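Long-range contacts in putative mandelate racemase (Zymomonas mobilis, PDB 2OX4), which binds a magnesium ion and probably acts as a lyase, possibly a dehydratase, of the enolase superfamily: residues C[11-16]-C[381-386]; C[15-20]-C[349-354]; C[119-124]-C[331-336]; C[211-216]-C[236-241]; C[241-246]-C[261-266]. One frame throughout, in Å; residues are numbered along the deposited sequence.

Contact 1: residues C[11-16]-C[381-386]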
# COMPACT_ATOMS: atom_id res chain seq x y z
N PHE C 11 24.26 -30.55 28.95
CA PHE C 11 24.17 -31.98 28.65
C PHE C 11 23.64 -32.14 27.23
O PHE C 11 22.46 -31.89 26.98
CB PHE C 11 23.19 -32.66 29.61
CG PHE C 11 23.53 -32.48 31.07
CD1 PHE C 11 23.09 -31.36 31.77
CD2 PHE C 11 24.27 -33.44 31.74
CE1 PHE C 11 23.40 -31.18 33.11
CE2 PHE C 11 24.59 -33.28 33.08
CZ PHE C 11 24.15 -32.15 33.77
N HIS C 12 24.50 -32.55 26.31
CA HIS C 12 24.04 -32.90 24.98
C HIS C 12 23.83 -34.42 24.97
O HIS C 12 24.79 -35.20 24.84
CB HIS C 12 25.04 -32.42 23.91
CG HIS C 12 24.56 -32.61 22.50
ND1 HIS C 12 25.40 -32.49 21.40
CD2 HIS C 12 23.34 -32.92 22.00
CE1 HIS C 12 24.71 -32.71 20.30
NE2 HIS C 12 23.46 -32.98 20.63
N VAL C 13 22.58 -34.83 25.18
CA VAL C 13 22.24 -36.23 25.49
C VAL C 13 22.59 -37.10 24.29
O VAL C 13 22.35 -36.71 23.14
CB VAL C 13 20.74 -36.38 25.85
CG1 VAL C 13 20.39 -37.87 26.10
CG2 VAL C 13 20.40 -35.56 27.08
N HIS C 14 23.20 -38.26 24.56
CA HIS C 14 23.56 -39.20 23.50
C HIS C 14 22.34 -39.70 22.73
O HIS C 14 21.22 -39.69 23.25
CB HIS C 14 24.34 -40.39 24.09
CG HIS C 14 25.67 -40.01 24.66
ND1 HIS C 14 26.33 -40.79 25.59
CD2 HIS C 14 26.48 -38.95 24.42
CE1 HIS C 14 27.48 -40.22 25.90
NE2 HIS C 14 27.60 -39.10 25.20
N THR C 15 22.57 -40.13 21.49
CA THR C 15 21.48 -40.53 20.58
C THR C 15 20.41 -41.37 21.28
O THR C 15 20.72 -42.40 21.87
CB THR C 15 22.02 -41.28 19.36
OG1 THR C 15 23.04 -40.49 18.75
CG2 THR C 15 20.91 -41.56 18.34
N ARG C 16 19.17 -40.90 21.24
CA ARG C 16 18.04 -41.69 21.70
C ARG C 16 17.73 -42.75 20.64
O ARG C 16 17.51 -42.41 19.48
CB ARG C 16 16.83 -40.78 21.98
CG ARG C 16 17.10 -39.54 22.88
CD ARG C 16 17.38 -39.89 24.34
NE ARG C 16 18.69 -40.50 24.52
CZ ARG C 16 19.01 -41.33 25.50
NH1 ARG C 16 20.23 -41.84 25.57
NH2 ARG C 16 18.11 -41.65 26.43
N GLU C 381 20.15 -38.35 37.60
CA GLU C 381 21.61 -38.42 37.74
C GLU C 381 22.27 -39.13 36.57
O GLU C 381 23.45 -38.89 36.29
CB GLU C 381 22.02 -39.09 39.06
CG GLU C 381 21.65 -38.32 40.32
CD GLU C 381 22.56 -37.14 40.56
OE1 GLU C 381 22.06 -35.99 40.54
OE2 GLU C 381 23.77 -37.35 40.76
N LYS C 382 21.51 -39.99 35.90
CA LYS C 382 22.01 -40.76 34.75
C LYS C 382 22.53 -39.85 33.63
O LYS C 382 23.41 -40.25 32.86
CB LYS C 382 20.89 -41.65 34.18
CG LYS C 382 21.38 -43.01 33.68
CD LYS C 382 20.48 -43.57 32.59
CE LYS C 382 19.00 -43.44 32.94
NZ LYS C 382 18.57 -44.36 34.04
N LEU C 383 21.98 -38.64 33.53
CA LEU C 383 22.36 -37.71 32.47
C LEU C 383 23.85 -37.50 32.34
O LEU C 383 24.36 -37.38 31.23
CB LEU C 383 21.67 -36.36 32.64
CG LEU C 383 20.61 -36.18 31.55
CD1 LEU C 383 19.33 -36.88 31.99
CD2 LEU C 383 20.39 -34.71 31.30
N TYR C 384 24.56 -37.51 33.47
CA TYR C 384 26.01 -37.32 33.48
C TYR C 384 26.74 -38.42 32.71
O TYR C 384 27.81 -38.20 32.16
CB TYR C 384 26.52 -37.24 34.93
CG TYR C 384 26.09 -35.98 35.64
CD1 TYR C 384 24.84 -35.90 36.29
CD2 TYR C 384 26.91 -34.85 35.66
CE1 TYR C 384 24.43 -34.73 36.93
CE2 TYR C 384 26.51 -33.68 36.31
CZ TYR C 384 25.28 -33.63 36.94
OH TYR C 384 24.90 -32.46 37.56
N GLN C 385 26.15 -39.61 32.67
CA GLN C 385 26.77 -40.76 32.02
C GLN C 385 26.31 -40.97 30.58
O GLN C 385 26.94 -41.72 29.82
CB GLN C 385 26.52 -42.02 32.85
CG GLN C 385 27.53 -42.24 33.99
CD GLN C 385 28.97 -42.28 33.50
OE1 GLN C 385 29.73 -41.33 33.69
NE2 GLN C 385 29.35 -43.40 32.88
N ILE C 386 25.22 -40.33 30.19
CA ILE C 386 24.63 -40.56 28.86
C ILE C 386 24.58 -39.26 28.02
O ILE C 386 23.74 -39.12 27.12
CB ILE C 386 23.24 -41.24 28.93
CG1 ILE C 386 22.23 -40.37 29.69
CG2 ILE C 386 23.34 -42.64 29.55
CD1 ILE C 386 20.79 -40.71 29.36
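Phe11 and Tyr384 form a T-shaped (edge-to-face) pair. The far edge of the Phe11 ring points at the face of Tyr384, with CE2 over the ring centre, and the planes stand at 89°. The centroids lie 5.0 Å apart. Both rings have CG anti to the carbonyl carbon. The CB of Tyr384 points away from residues 11-16, yet the ring end comes back to Phe11. Leu383 crosses Phe11 at about a right angle, and its CD2 sits 3.9 Å from Phe11 CB. Ile386 takes the crowded position, with CG1 between the backbone N and the carbonyl carbon (chi1 61°). Ile386 CD1 lies 4.3 Å from Val13 CG1 and nears the Arg16 guanidinium. One straight hydrogen bond ties the backbones: His14 N donates to Ile386 O over 2.8 Å, in the carbonyl plane. The His14 imidazole lies with one face over that same carbonyl group, and its NE2 bonds to Asp388. Tyr384 OH is held by Glu9. Arg16 curls back so that NE donates to His14 O, and its NH2 goes on to a salt bridge with Glu354. Residues 381-386 lead into strand 387-393, which pairs antiparallel with strand 5-13, while Leu383 and Tyr384 also touch strand 24-30.

Contact 2: residues C[15-20]-C[349-354]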
# COMPACT_ATOMS: atom_id res chain seq x y z
N THR C 15 22.57 -40.13 21.49
CA THR C 15 21.48 -40.53 20.58
C THR C 15 20.41 -41.37 21.28
O THR C 15 20.72 -42.40 21.87
CB THR C 15 22.02 -41.28 19.36
OG1 THR C 15 23.04 -40.49 18.75
CG2 THR C 15 20.91 -41.56 18.34
N ARG C 16 19.17 -40.90 21.24
CA ARG C 16 18.04 -41.69 21.70
C ARG C 16 17.73 -42.75 20.64
O ARG C 16 17.51 -42.41 19.48
CB ARG C 16 16.83 -40.78 21.98
CG ARG C 16 17.10 -39.54 22.88
CD ARG C 16 17.38 -39.89 24.34
NE ARG C 16 18.69 -40.50 24.52
CZ ARG C 16 19.01 -41.33 25.50
NH1 ARG C 16 20.23 -41.84 25.57
NH2 ARG C 16 18.11 -41.65 26.43
N PRO C 17 17.77 -44.04 21.02
CA PRO C 17 17.75 -45.17 20.06
C PRO C 17 16.60 -45.17 19.05
O PRO C 17 16.85 -45.24 17.84
CB PRO C 17 17.66 -46.41 20.96
CG PRO C 17 18.13 -45.97 22.30
CD PRO C 17 17.87 -44.50 22.42
N GLN C 18 15.36 -45.11 19.52
CA GLN C 18 14.19 -45.22 18.64
C GLN C 18 13.99 -43.99 17.76
O GLN C 18 13.69 -44.10 16.57
CB GLN C 18 12.93 -45.44 19.47
CG GLN C 18 12.78 -46.83 20.04
CD GLN C 18 11.34 -47.15 20.33
OE1 GLN C 18 10.58 -47.51 19.43
NE2 GLN C 18 10.94 -46.98 21.59
N SER C 19 14.16 -42.81 18.37
CA SER C 19 13.84 -41.55 17.70
C SER C 19 15.04 -40.97 16.95
O SER C 19 14.88 -40.19 16.01
CB SER C 19 13.29 -40.53 18.70
OG SER C 19 14.27 -40.16 19.67
N GLY C 20 16.25 -41.37 17.36
CA GLY C 20 17.48 -40.88 16.75
C GLY C 20 17.86 -39.49 17.22
O GLY C 20 18.81 -38.91 16.72
N LEU C 349 8.10 -42.85 24.77
CA LEU C 349 9.21 -43.80 24.61
C LEU C 349 10.09 -43.80 25.87
O LEU C 349 10.30 -42.74 26.48
CB LEU C 349 10.04 -43.46 23.37
CG LEU C 349 9.32 -43.00 22.09
CD1 LEU C 349 10.33 -42.43 21.10
CD2 LEU C 349 8.51 -44.13 21.44
N PRO C 350 10.61 -44.98 26.27
CA PRO C 350 11.53 -45.11 27.42
C PRO C 350 12.84 -44.29 27.34
O PRO C 350 13.39 -43.93 28.38
CB PRO C 350 11.85 -46.61 27.43
CG PRO C 350 10.70 -47.26 26.73
CD PRO C 350 10.32 -46.29 25.65
N GLU C 351 13.32 -44.02 26.13
CA GLU C 351 14.54 -43.19 25.96
C GLU C 351 14.32 -41.74 26.42
O GLU C 351 15.27 -41.05 26.80
CB GLU C 351 14.99 -43.19 24.50
CG GLU C 351 13.95 -42.70 23.49
CD GLU C 351 14.21 -43.26 22.12
OE1 GLU C 351 14.09 -42.52 21.12
OE2 GLU C 351 14.55 -44.46 22.04
N TYR C 352 13.07 -41.30 26.36
CA TYR C 352 12.71 -39.98 26.88
C TYR C 352 12.31 -40.01 28.36
O TYR C 352 12.73 -39.14 29.13
CB TYR C 352 11.68 -39.29 25.98
CG TYR C 352 12.33 -38.47 24.87
CD1 TYR C 352 12.47 -38.97 23.58
CD2 TYR C 352 12.84 -37.20 25.15
CE1 TYR C 352 13.10 -38.21 22.57
CE2 TYR C 352 13.46 -36.44 24.17
CZ TYR C 352 13.59 -36.94 22.89
OH TYR C 352 14.21 -36.16 21.93
N GLU C 353 11.54 -41.01 28.76
CA GLU C 353 11.16 -41.17 30.18
C GLU C 353 12.33 -41.18 31.18
O GLU C 353 12.20 -40.65 32.27
CB GLU C 353 10.27 -42.40 30.39
CG GLU C 353 8.95 -42.34 29.65
CD GLU C 353 8.26 -43.70 29.55
OE1 GLU C 353 7.87 -44.25 30.60
OE2 GLU C 353 8.10 -44.20 28.41
N GLU C 354 13.46 -41.80 30.81
CA GLU C 354 14.58 -41.97 31.75
C GLU C 354 15.35 -40.68 32.06
O GLU C 354 16.21 -40.65 32.96
CB GLU C 354 15.55 -43.04 31.24
CG GLU C 354 16.29 -42.64 29.95
CD GLU C 354 17.29 -43.70 29.49
OE1 GLU C 354 17.52 -44.69 30.22
OE2 GLU C 354 17.87 -43.54 28.39
O HOH W 1 20.68 -44.30 27.45
O HOH W 2 12.97 -45.92 23.52
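Glu351 and Arg16 slide past each other in opposite directions, with carboxylate and guanidinium planes 58° apart. Their charged ends do not meet: Arg16 NE is 6.1 Å from Glu351 OE1. Glu351 has CG in the crowded position (chi1 58°) and is extended beyond it, so its carboxylate reaches the turn 17-19. Glu351 OE2 takes Gln18 N at 2.7 Å and Glu351 OE1 takes Ser19 N at 2.8 Å, both on syn lone pairs. Ser19 OG adds a second bond to OE1. Arg16 NH2 donates to Glu351 O at 2.9 Å, in the guanidinium plane. Arg16 NH2 also makes a salt bridge to the anti lone pair of Glu354 OE2 at 2.7 Å. A water links Arg16 NH1 to Glu354 OE2. Another joins Gln18 NE2 to Glu351 N and OE2; the Gln18 amide is also held by Lys139 O (NE2) and Arg141 N (OE1). Two successive backbone N-H groups on one carboxylate fasten the N-terminal domain to helix 350-353 of the barrel domain in this enolase-superfamily fold.

Contact 3: residues C[119-124]-C[331-336]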
# COMPACT_ATOMS: atom_id res chain seq x y z
N GLY C 119 1.95 -14.51 35.86
CA GLY C 119 0.66 -13.83 35.85
C GLY C 119 -0.52 -14.69 36.27
O GLY C 119 -1.67 -14.26 36.20
N GLY C 120 -0.23 -15.91 36.72
CA GLY C 120 -1.24 -16.74 37.36
C GLY C 120 -1.94 -17.65 36.36
O GLY C 120 -1.49 -17.75 35.22
N LYS C 121 -3.01 -18.32 36.78
CA LYS C 121 -3.75 -19.25 35.92
C LYS C 121 -4.85 -18.52 35.17
O LYS C 121 -5.50 -17.63 35.73
CB LYS C 121 -4.44 -20.32 36.79
CG LYS C 121 -3.56 -21.48 37.16
CD LYS C 121 -4.36 -22.59 37.83
CE LYS C 121 -3.42 -23.64 38.38
NZ LYS C 121 -3.71 -23.91 39.80
N ASN C 122 -5.11 -18.94 33.92
CA ASN C 122 -6.23 -18.42 33.15
C ASN C 122 -7.32 -19.47 32.97
O ASN C 122 -8.38 -19.20 32.40
CB ASN C 122 -5.75 -17.95 31.77
CG ASN C 122 -5.03 -16.64 31.84
OD1 ASN C 122 -5.60 -15.59 31.54
ND2 ASN C 122 -3.78 -16.68 32.28
N ARG C 123 -7.04 -20.68 33.46
CA ARG C 123 -7.94 -21.82 33.33
C ARG C 123 -7.43 -22.89 34.30
O ARG C 123 -6.28 -22.85 34.74
CB ARG C 123 -7.93 -22.36 31.89
CG ARG C 123 -6.55 -22.73 31.35
CD ARG C 123 -6.55 -22.83 29.81
NE ARG C 123 -6.83 -21.53 29.20
CZ ARG C 123 -5.94 -20.55 29.07
NH1 ARG C 123 -4.68 -20.73 29.47
NH2 ARG C 123 -6.30 -19.40 28.52
N GLU C 124 -8.29 -23.85 34.62
CA GLU C 124 -7.94 -24.86 35.63
C GLU C 124 -7.16 -26.03 35.05
O GLU C 124 -6.41 -26.70 35.77
CB GLU C 124 -9.20 -25.36 36.36
CG GLU C 124 -9.80 -24.32 37.33
CD GLU C 124 -8.76 -23.72 38.29
OE1 GLU C 124 -8.07 -24.47 39.02
OE2 GLU C 124 -8.63 -22.47 38.32
N ALA C 331 3.88 -21.79 30.91
CA ALA C 331 3.73 -20.71 29.92
C ALA C 331 2.29 -20.64 29.41
O ALA C 331 1.69 -19.57 29.36
CB ALA C 331 4.71 -20.92 28.75
N GLU C 332 1.73 -21.79 29.08
CA GLU C 332 0.39 -21.87 28.50
C GLU C 332 -0.74 -21.56 29.47
O GLU C 332 -1.72 -20.92 29.08
CB GLU C 332 0.16 -23.23 27.87
CG GLU C 332 0.97 -23.44 26.59
CD GLU C 332 0.82 -24.84 26.04
OE1 GLU C 332 0.75 -25.80 26.84
OE2 GLU C 332 0.76 -24.99 24.81
N ILE C 333 -0.63 -22.02 30.71
CA ILE C 333 -1.70 -21.76 31.68
C ILE C 333 -1.75 -20.27 32.04
O ILE C 333 -2.80 -19.76 32.43
CB ILE C 333 -1.59 -22.66 32.95
CG1 ILE C 333 -2.97 -22.82 33.60
CG2 ILE C 333 -0.56 -22.11 33.94
CD1 ILE C 333 -3.21 -24.20 34.16
N ALA C 334 -0.63 -19.57 31.88
CA ALA C 334 -0.54 -18.15 32.26
C ALA C 334 -0.99 -17.15 31.18
O ALA C 334 -0.96 -15.93 31.42
CB ALA C 334 0.88 -17.81 32.70
N ILE C 335 -1.38 -17.63 30.01
CA ILE C 335 -1.81 -16.70 28.93
C ILE C 335 -3.32 -16.83 28.68
O ILE C 335 -3.87 -17.93 28.76
CB ILE C 335 -1.00 -16.91 27.60
CG1 ILE C 335 -1.15 -18.35 27.07
CG2 ILE C 335 0.49 -16.52 27.78
CD1 ILE C 335 -0.63 -18.55 25.63
N PRO C 336 -4.00 -15.70 28.38
CA PRO C 336 -5.44 -15.76 28.07
C PRO C 336 -5.77 -16.39 26.71
O PRO C 336 -6.84 -17.01 26.57
CB PRO C 336 -5.87 -14.29 28.12
CG PRO C 336 -4.64 -13.52 27.77
CD PRO C 336 -3.50 -14.32 28.37
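Ile335 O is gripped by two nitrogens of one side chain. Arg123 NH1 donates to Ile335 O at 3.0 Å, nearly along the C=O axis, and Arg123 NH2 donates to it at 2.9 Å from within the carbonyl plane. The oxygen lies 3° out of the guanidinium plane for both, an end-on grip. Arg123 CG takes the crowded position (chi1 55°) and the chain bends at chi3, laying one guanidinium face over Asn122 CB. Ile333 O likewise takes two bonds. Asn122 N meets Ile333 O nearly along its axis at 2.9 Å, and Asn122 ND2 reaches a lone pair of it at 3.2 Å. Asn122 CG is anti to its carbonyl carbon (chi1 -76°), which folds the amide toward residues 333-336. Gly120 O meets Ala334 CA in a CA-H...O contact of 3.1 Å. Lys121 and Ile333 lie side by side, before Lys121 NZ goes on to a salt bridge with Glu371. Lys121 N bonds to Asn69 of a second subunit. Donors of loop 119-124 satisfy Ile333 O and Ile335 O, where the chain leaves helix 322-333. As a cost, Gly120 O and Arg123 O are buried without a hydrogen-bond partner. The Arg123 charge should suit the helix's negative end.

Contact 4: residues C[211-216]-C[236-241]. With MG (magnesium ion), chain O.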
# COMPACT_ATOMS: atom_id res chain seq x y z
N ASP C 211 -11.16 -33.43 16.93
CA ASP C 211 -10.56 -32.53 15.96
C ASP C 211 -9.30 -33.12 15.32
O ASP C 211 -8.57 -33.88 15.95
CB ASP C 211 -10.28 -31.17 16.58
CG ASP C 211 -11.56 -30.39 16.81
OD1 ASP C 211 -12.35 -30.21 15.85
OD2 ASP C 211 -11.78 -29.97 17.96
N ILE C 212 -9.07 -32.77 14.06
CA ILE C 212 -7.94 -33.27 13.30
C ILE C 212 -7.12 -32.06 12.84
O ILE C 212 -7.65 -31.19 12.14
CB ILE C 212 -8.39 -34.07 12.05
CG1 ILE C 212 -9.30 -35.25 12.46
CG2 ILE C 212 -7.18 -34.55 11.26
CD1 ILE C 212 -10.03 -35.92 11.27
N ILE C 213 -5.86 -32.03 13.24
CA ILE C 213 -4.89 -31.06 12.77
C ILE C 213 -3.99 -31.73 11.73
O ILE C 213 -3.51 -32.85 11.95
CB ILE C 213 -4.02 -30.57 13.96
CG1 ILE C 213 -4.91 -29.90 15.02
CG2 ILE C 213 -2.88 -29.65 13.46
CD1 ILE C 213 -4.34 -29.98 16.41
N VAL C 214 -3.79 -31.07 10.60
CA VAL C 214 -2.91 -31.60 9.56
C VAL C 214 -1.56 -30.87 9.56
O VAL C 214 -1.51 -29.64 9.46
CB VAL C 214 -3.61 -31.55 8.17
CG1 VAL C 214 -2.61 -31.90 7.05
CG2 VAL C 214 -4.82 -32.54 8.15
N GLU C 215 -0.49 -31.65 9.68
CA GLU C 215 0.88 -31.15 9.82
C GLU C 215 1.66 -31.41 8.52
O GLU C 215 1.82 -32.57 8.12
CB GLU C 215 1.52 -31.90 11.01
CG GLU C 215 3.04 -32.06 11.03
CD GLU C 215 3.74 -30.83 11.55
OE1 GLU C 215 4.16 -30.82 12.74
OE2 GLU C 215 3.91 -29.86 10.78
N ASN C 216 2.11 -30.35 7.85
CA ASN C 216 2.94 -30.52 6.64
C ASN C 216 4.46 -30.54 6.85
O ASN C 216 5.22 -30.87 5.91
CB ASN C 216 2.57 -29.49 5.55
CG ASN C 216 1.26 -29.82 4.81
OD1 ASN C 216 0.93 -29.20 3.79
ND2 ASN C 216 0.51 -30.78 5.33
N ASN C 236 -13.32 -30.83 7.69
CA ASN C 236 -13.28 -29.98 8.89
C ASN C 236 -11.94 -30.05 9.63
O ASN C 236 -11.84 -30.59 10.74
CB ASN C 236 -14.47 -30.27 9.83
CG ASN C 236 -14.53 -29.33 11.03
OD1 ASN C 236 -14.79 -29.76 12.16
ND2 ASN C 236 -14.27 -28.04 10.79
N ILE C 237 -10.90 -29.52 9.00
CA ILE C 237 -9.55 -29.54 9.56
C ILE C 237 -9.43 -28.41 10.57
O ILE C 237 -9.78 -27.27 10.28
CB ILE C 237 -8.49 -29.40 8.42
CG1 ILE C 237 -8.69 -30.50 7.37
CG2 ILE C 237 -7.06 -29.38 8.97
CD1 ILE C 237 -8.66 -31.91 7.94
N PHE C 238 -8.96 -28.74 11.78
CA PHE C 238 -8.96 -27.80 12.90
C PHE C 238 -7.97 -26.66 12.61
O PHE C 238 -8.32 -25.49 12.66
CB PHE C 238 -8.53 -28.56 14.17
CG PHE C 238 -8.84 -27.83 15.44
CD1 PHE C 238 -10.15 -27.49 15.77
CD2 PHE C 238 -7.82 -27.49 16.32
CE1 PHE C 238 -10.43 -26.82 16.95
CE2 PHE C 238 -8.09 -26.81 17.51
CZ PHE C 238 -9.39 -26.48 17.83
N PHE C 239 -6.73 -27.04 12.29
CA PHE C 239 -5.79 -26.12 11.66
C PHE C 239 -4.73 -26.88 10.88
O PHE C 239 -4.67 -28.10 10.94
CB PHE C 239 -5.21 -25.06 12.64
CG PHE C 239 -4.51 -25.60 13.87
CD1 PHE C 239 -3.21 -26.12 13.78
CD2 PHE C 239 -5.10 -25.52 15.13
CE1 PHE C 239 -2.53 -26.57 14.92
CE2 PHE C 239 -4.43 -25.98 16.27
CZ PHE C 239 -3.14 -26.51 16.16
N TYR C 240 -3.91 -26.13 10.14
CA TYR C 240 -3.09 -26.66 9.06
C TYR C 240 -1.72 -26.05 9.29
O TYR C 240 -1.56 -24.82 9.18
CB TYR C 240 -3.70 -26.16 7.74
CG TYR C 240 -3.18 -26.75 6.43
CD1 TYR C 240 -2.62 -28.02 6.36
CD2 TYR C 240 -3.31 -26.02 5.24
CE1 TYR C 240 -2.16 -28.55 5.12
CE2 TYR C 240 -2.87 -26.52 4.02
CZ TYR C 240 -2.30 -27.78 3.97
OH TYR C 240 -1.88 -28.27 2.75
N GLU C 241 -0.76 -26.89 9.65
CA GLU C 241 0.49 -26.46 10.31
C GLU C 241 1.71 -26.55 9.39
O GLU C 241 1.90 -27.56 8.69
CB GLU C 241 0.74 -27.27 11.60
CG GLU C 241 2.17 -27.15 12.13
CD GLU C 241 2.43 -27.91 13.42
OE1 GLU C 241 1.45 -28.34 14.07
OE2 GLU C 241 3.62 -28.05 13.80
MG MG O . 5.35 -29.21 13.73
O HOH W 3 -11.29 -30.96 13.26
O HOH W 4 6.01 -28.78 11.67
O HOH W 5 7.26 -30.60 13.84
O HOH W 6 5.08 -30.04 15.64
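Asp211 stacks its carboxylate against the CD1-CE1 side of Phe238, the planes 25° apart, with Asp211 CG 3.4 Å from Phe238 CD1. Its OD2 is paired with Arg127. Two residues on, Ile213 CG1 sits over the centre of the Phe239 ring in a CH-pi contact, 4.0 Å from the centroid. Val214 lies beside Tyr240 on the other face of the sheet, toward helix 222-232. Four backbone hydrogen bonds join the parallel strands, from Phe238 N-Ile212 O to Asn216 N-Glu241 O. This is a beta-alpha-beta unit of the barrel. At its end two glutamates meet on the face of Ile213. Glu215 bends at chi2 (81°) and its OE2 accepts from His217 N, while Glu241 is extended. Magnesium is bound by Glu215 OE1 at 2.2 Å and Glu241 OE2 at 2.1 Å, and Glu267 and three waters complete its six ligands. Glu215 OE1 and Glu241 OE2 stand 3.0 Å apart, like charges that the cation presumably offsets. Lys166, paired with Glu241 OE1, should offset further negative charge.

Contact 5: residues C[241-246]-C[261-266]. With MG (magnesium ion), chain O.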
# COMPACT_ATOMS: atom_id res chain seq x y z
N GLU C 241 -0.76 -26.89 9.65
CA GLU C 241 0.49 -26.46 10.31
C GLU C 241 1.71 -26.55 9.39
O GLU C 241 1.90 -27.56 8.69
CB GLU C 241 0.74 -27.27 11.60
CG GLU C 241 2.17 -27.15 12.13
CD GLU C 241 2.43 -27.91 13.42
OE1 GLU C 241 1.45 -28.34 14.07
OE2 GLU C 241 3.62 -28.05 13.80
N GLU C 242 2.54 -25.50 9.42
CA GLU C 242 3.82 -25.44 8.71
C GLU C 242 3.72 -25.85 7.24
O GLU C 242 4.30 -26.85 6.80
CB GLU C 242 4.90 -26.24 9.43
CG GLU C 242 5.50 -25.53 10.65
CD GLU C 242 7.01 -25.72 10.74
OE1 GLU C 242 7.44 -26.87 10.96
OE2 GLU C 242 7.77 -24.73 10.57
N ILE C 243 2.97 -25.06 6.47
CA ILE C 243 2.62 -25.46 5.12
C ILE C 243 3.69 -25.06 4.08
O ILE C 243 3.61 -25.44 2.91
CB ILE C 243 1.26 -24.91 4.73
CG1 ILE C 243 1.30 -23.38 4.60
CG2 ILE C 243 0.21 -25.34 5.77
CD1 ILE C 243 0.04 -22.78 3.99
N ASN C 244 4.68 -24.28 4.51
CA ASN C 244 5.78 -23.90 3.63
C ASN C 244 7.05 -23.51 4.41
O ASN C 244 7.18 -23.83 5.59
CB ASN C 244 5.33 -22.79 2.67
CG ASN C 244 5.17 -21.44 3.36
OD1 ASN C 244 5.00 -21.38 4.58
ND2 ASN C 244 5.24 -20.37 2.59
N THR C 245 7.98 -22.86 3.74
CA THR C 245 9.18 -22.36 4.41
C THR C 245 8.87 -20.99 5.03
O THR C 245 8.33 -20.11 4.36
CB THR C 245 10.35 -22.29 3.40
OG1 THR C 245 10.67 -23.62 2.96
CG2 THR C 245 11.59 -21.64 4.03
N PRO C 246 9.16 -20.82 6.34
CA PRO C 246 8.83 -19.55 7.02
C PRO C 246 9.77 -18.35 6.77
O PRO C 246 9.51 -17.27 7.28
CB PRO C 246 8.81 -19.93 8.51
CG PRO C 246 9.75 -21.09 8.61
CD PRO C 246 9.71 -21.82 7.28
N ILE C 261 -8.80 -23.04 5.63
CA ILE C 261 -8.55 -23.74 6.88
C ILE C 261 -7.62 -22.82 7.69
O ILE C 261 -6.69 -22.25 7.11
CB ILE C 261 -7.77 -25.05 6.61
CG1 ILE C 261 -8.50 -25.95 5.59
CG2 ILE C 261 -7.46 -25.79 7.90
CD1 ILE C 261 -7.66 -27.11 5.12
N PRO C 262 -7.86 -22.66 9.02
CA PRO C 262 -6.93 -21.86 9.83
C PRO C 262 -5.49 -22.35 9.73
O PRO C 262 -5.24 -23.56 9.68
CB PRO C 262 -7.44 -22.04 11.26
CG PRO C 262 -8.92 -22.36 11.09
CD PRO C 262 -8.96 -23.22 9.83
N LEU C 263 -4.56 -21.40 9.68
CA LEU C 263 -3.14 -21.72 9.52
C LEU C 263 -2.38 -21.63 10.83
O LEU C 263 -2.65 -20.76 11.67
CB LEU C 263 -2.49 -20.79 8.48
CG LEU C 263 -3.09 -20.82 7.07
CD1 LEU C 263 -2.23 -19.96 6.13
CD2 LEU C 263 -3.17 -22.27 6.57
N ALA C 264 -1.42 -22.54 11.01
CA ALA C 264 -0.56 -22.55 12.20
C ALA C 264 0.92 -22.60 11.85
O ALA C 264 1.32 -23.24 10.86
CB ALA C 264 -0.91 -23.72 13.09
N SER C 265 1.74 -21.96 12.67
CA SER C 265 3.19 -22.00 12.48
C SER C 265 3.89 -21.44 13.72
O SER C 265 3.31 -20.64 14.44
CB SER C 265 3.60 -21.14 11.29
OG SER C 265 4.96 -21.38 10.97
N GLY C 266 5.13 -21.85 13.95
CA GLY C 266 5.89 -21.19 14.98
C GLY C 266 7.15 -21.87 15.43
O GLY C 266 8.00 -21.22 16.02
MG MG O . 5.35 -29.21 13.73
O HOH W 7 7.38 -22.41 11.82
O HOH W 4 6.01 -28.78 11.67
O HOH W 8 2.07 -22.64 8.03
O HOH W 5 7.26 -30.60 13.84
O HOH W 6 5.08 -30.04 15.64
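Neighbouring parallel strands of the beta/alpha barrel, 237-241 and 263-265, meet here at their C-terminal ends, close to the magnesium. The tight part is the backbone. Glu242 N donates to Ala264 O at 2.9 Å, nearly straight (167°) and in the carbonyl plane. Glu241 CA adds a CA-H...O contact to Ala264 O at 3.4 Å. Glu241 pairs with Ala264 in parallel register, and their CB atoms lie on one face of the sheet, 4.2 Å apart. The small methyl group of Ala264 sits beside the root of the metal-binding side chain.

The side chains beyond meet more loosely. Ile243 CD1 and Leu263 CD2 touch at 4.1 Å, the two chains crossing at about a right angle. Ile243 CG1 is in the crowded position (chi1 68°), and this side chain also packs on helices 222-232 and 250-258. Glu242 and Ser265 are joined mainly through water. One water donates to Glu242 OE2 and hydrogen-bonds with Ser265 OG. Another bridges Ile243 N and Ala264 O. Glu242 CG is anti to its carbonyl carbon (chi1 -78°), and the chain bends at chi2. Its OE1 makes a salt bridge to Arg268, and Phe82 of a neighbouring subunit packs on the side chain. Glu242 thus belongs to the second shell of the metal: OE1 accepts at 2.5 Å from a water that is itself 2.2 Å from MG.

Contacts 1 and 2 start from the same end of strand 5-13, share Thr15 and Arg16 and lie 11 Å apart between centres. Contact 1 stays with the antiparallel sheet, whereas contact 2 joins the N-terminal part to helix 350-353. Contacts 4 and 5 follow one another along the chain, share Glu241 and the magnesium, and have centres 10 Å apart. They join successive strands of the barrel, 211-215, 237-241 and 263-265. Contact 3, at the end of helix 322-333, has its centre about 24 Å from the centres of both. In sequence, contacts 4 and 5, which bring two of the three magnesium ligands, fall between the segments of contacts 1 to 3. Contacts 1 and 2 lie across the molecule's centre from contact 5.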